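Long-range contact in transmembrane beta-barrels (Synthetic construct, PDB 6X9Z), which folds as a de novo designed eight-stranded antiparallel barrel, probably made to insert into lipid membranes, with no natural function to assign: residues A[68-72]-A[100-104]. Numbering follows the deposited sequence.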
loop_
_atom_site.group_PDB
_atom_site.type_symbol
_atom_site.label_atom_id
_atom_site.label_comp_id
_atom_site.label_asym_id
_atom_site.label_seq_id
_atom_site.Cartn_x
_atom_site.Cartn_y
_atom_site.Cartn_z
ATOM N N PRO A 68 2.545 -3.523 -11.332
ATOM C CA PRO A 68 2.842 -4.361 -10.167
ATOM C C PRO A 68 3.798 -3.660 -9.215
ATOM O O PRO A 68 4.551 -2.762 -9.594
ATOM C CB PRO A 68 3.493 -5.607 -10.780
ATOM C CG PRO A 68 3.206 -5.530 -12.262
ATOM C CD PRO A 68 3.098 -4.080 -12.575
ATOM N N TYR A 69 3.769 -4.095 -7.956
ATOM C CA TYR A 69 4.686 -3.557 -6.964
ATOM C C TYR A 69 4.878 -4.574 -5.851
ATOM O O TYR A 69 3.994 -5.388 -5.569
ATOM C CB TYR A 69 4.189 -2.221 -6.385
ATOM C CG TYR A 69 2.930 -2.321 -5.556
ATOM C CD1 TYR A 69 2.996 -2.475 -4.178
ATOM C CD2 TYR A 69 1.675 -2.260 -6.150
ATOM C CE1 TYR A 69 1.853 -2.571 -3.412
ATOM C CE2 TYR A 69 0.521 -2.355 -5.388
ATOM C CZ TYR A 69 0.620 -2.512 -4.020
ATOM O OH TYR A 69 -0.520 -2.607 -3.258
ATOM N N VAL A 70 6.058 -4.532 -5.246
ATOM C CA VAL A 70 6.341 -5.220 -3.995
ATOM C C VAL A 70 6.854 -4.166 -3.027
ATOM O O VAL A 70 7.540 -3.222 -3.434
ATOM C CB VAL A 70 7.353 -6.376 -4.176
ATOM C CG1 VAL A 70 8.678 -5.862 -4.714
ATOM C CG2 VAL A 70 7.552 -7.154 -2.870
ATOM N N LYS A 71 6.475 -4.286 -1.761
ATOM C CA LYS A 71 6.842 -3.261 -0.799
ATOM C C LYS A 71 7.026 -3.900 0.563
ATOM O O LYS A 71 6.495 -4.977 0.846
ATOM C CB LYS A 71 5.791 -2.148 -0.731
ATOM C CG LYS A 71 4.514 -2.533 -0.011
ATOM C CD LYS A 71 3.537 -1.369 0.018
ATOM C CE LYS A 71 2.319 -1.699 0.870
ATOM N NZ LYS A 71 1.296 -0.620 0.839
ATOM N N ALA A 72 7.804 -3.222 1.401
ATOM C CA ALA A 72 7.999 -3.631 2.780
ATOM C C ALA A 72 8.183 -2.383 3.625
ATOM O O ALA A 72 8.644 -1.348 3.137
ATOM C CB ALA A 72 9.200 -4.573 2.938
ATOM N N LEU A 100 -7.471 1.027 -9.558
ATOM C CA LEU A 100 -7.896 0.041 -8.578
ATOM C C LEU A 100 -6.673 -0.651 -8.004
ATOM O O LEU A 100 -5.721 -0.965 -8.724
ATOM C CB LEU A 100 -8.834 -0.985 -9.205
ATOM C CG LEU A 100 -10.000 -0.348 -9.957
ATOM C CD1 LEU A 100 -10.847 -1.422 -10.593
ATOM C CD2 LEU A 100 -10.818 0.528 -9.022
ATOM N N MET A 101 -6.706 -0.884 -6.698
ATOM C CA MET A 101 -5.551 -1.373 -5.963
ATOM C C MET A 101 -5.919 -2.675 -5.277
ATOM O O MET A 101 -6.948 -2.755 -4.599
ATOM C CB MET A 101 -5.090 -0.334 -4.943
ATOM C CG MET A 101 -3.891 -0.738 -4.115
ATOM S SD MET A 101 -3.487 0.608 -2.989
ATOM C CE MET A 101 -2.053 -0.053 -2.154
ATOM N N VAL A 102 -5.094 -3.693 -5.473
ATOM C CA VAL A 102 -5.218 -4.960 -4.768
ATOM C C VAL A 102 -3.835 -5.342 -4.272
ATOM O O VAL A 102 -2.832 -5.139 -4.969
ATOM C CB VAL A 102 -5.818 -6.070 -5.654
ATOM C CG1 VAL A 102 -7.200 -5.665 -6.139
ATOM C CG2 VAL A 102 -4.906 -6.378 -6.830
ATOM N N GLU A 103 -3.778 -5.870 -3.058
ATOM C CA GLU A 103 -2.500 -6.117 -2.416
ATOM C C GLU A 103 -2.624 -7.310 -1.488
ATOM O O GLU A 103 -3.515 -7.348 -0.636
ATOM C CB GLU A 103 -2.040 -4.888 -1.633
ATOM C CG GLU A 103 -0.829 -5.133 -0.772
ATOM C CD GLU A 103 -0.317 -3.864 -0.148
ATOM O OE1 GLU A 103 -0.421 -2.802 -0.801
ATOM O OE2 GLU A 103 0.183 -3.927 0.994
ATOM N N TYR A 104 -1.735 -8.276 -1.666
ATOM C CA TYR A 104 -1.541 -9.344 -0.701
ATOM C C TYR A 104 -0.351 -8.981 0.175
ATOM O O TYR A 104 0.714 -8.620 -0.338
ATOM C CB TYR A 104 -1.308 -10.682 -1.401
ATOM C CG TYR A 104 -0.921 -11.790 -0.458
ATOM C CD1 TYR A 104 0.381 -12.271 -0.422
ATOM C CD2 TYR A 104 -1.853 -12.348 0.405
ATOM C CE1 TYR A 104 0.740 -13.284 0.440
ATOM C CE2 TYR A 104 -1.503 -13.359 1.273
ATOM C CZ TYR A 104 -0.207 -13.823 1.288
ATOM O OH TYR A 104 0.146 -14.833 2.150
#
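Y69 and E103 meet through a very short hydrogen bond, Y69 OH donating to E103 OE1 at 2.5 Å. The acceptor lies at the edge of the phenol ring and in its plane, while the carboxylate itself is turned 78° from that ring. With Y69 CG set between the backbone N and the carbonyl carbon (chi1 67°), the ring reaches inward until its hydroxyl comes within 3.2 Å of E103 CB. M101 approaches this hydroxyl from a different direction than OE1: its fully extended chain crosses the tyrosine at about a right angle and brings CE to 3.2 Å from Y69 OH, with CE also 4.1 Å from Y69 CZ. The hydroxyl end of the phenol thus touches both a carboxylate and a methyl group.

The lysine side is looser: Y69 and M101 are buried, whereas K71 and E103 are partly exposed. K71 NZ makes a weak hydrogen bond, within a salt bridge, to E103 OE1 at 3.2 Å, so one carboxylate oxygen serves two donors. E103 OE2 lies nearest K71 CE, at 3.1 Å, with the ammonium slightly farther off. That ammonium is shared, its stronger partner being D39, with E53 a long, weak ion pair; these acids probably help keep it charged. Replacing E103 by an alanine would probably strip the Y69 hydroxyl of its acceptor here and K71 of one anionic partner, although D39 remains.

Segments 68-72 and 100-104 run in the same general sense, their axes 9.1 Å apart at closest approach and inclined by 49°. Strand 82-93 lies between them, its backbone pairing with Y69, K71 and L100. K71 reaches D39 of strand 36-45 and M101 touches Y11 and V13 of strand 8-17, so the contact links next-but-one strands on the inner face of a transmembrane beta-barrel.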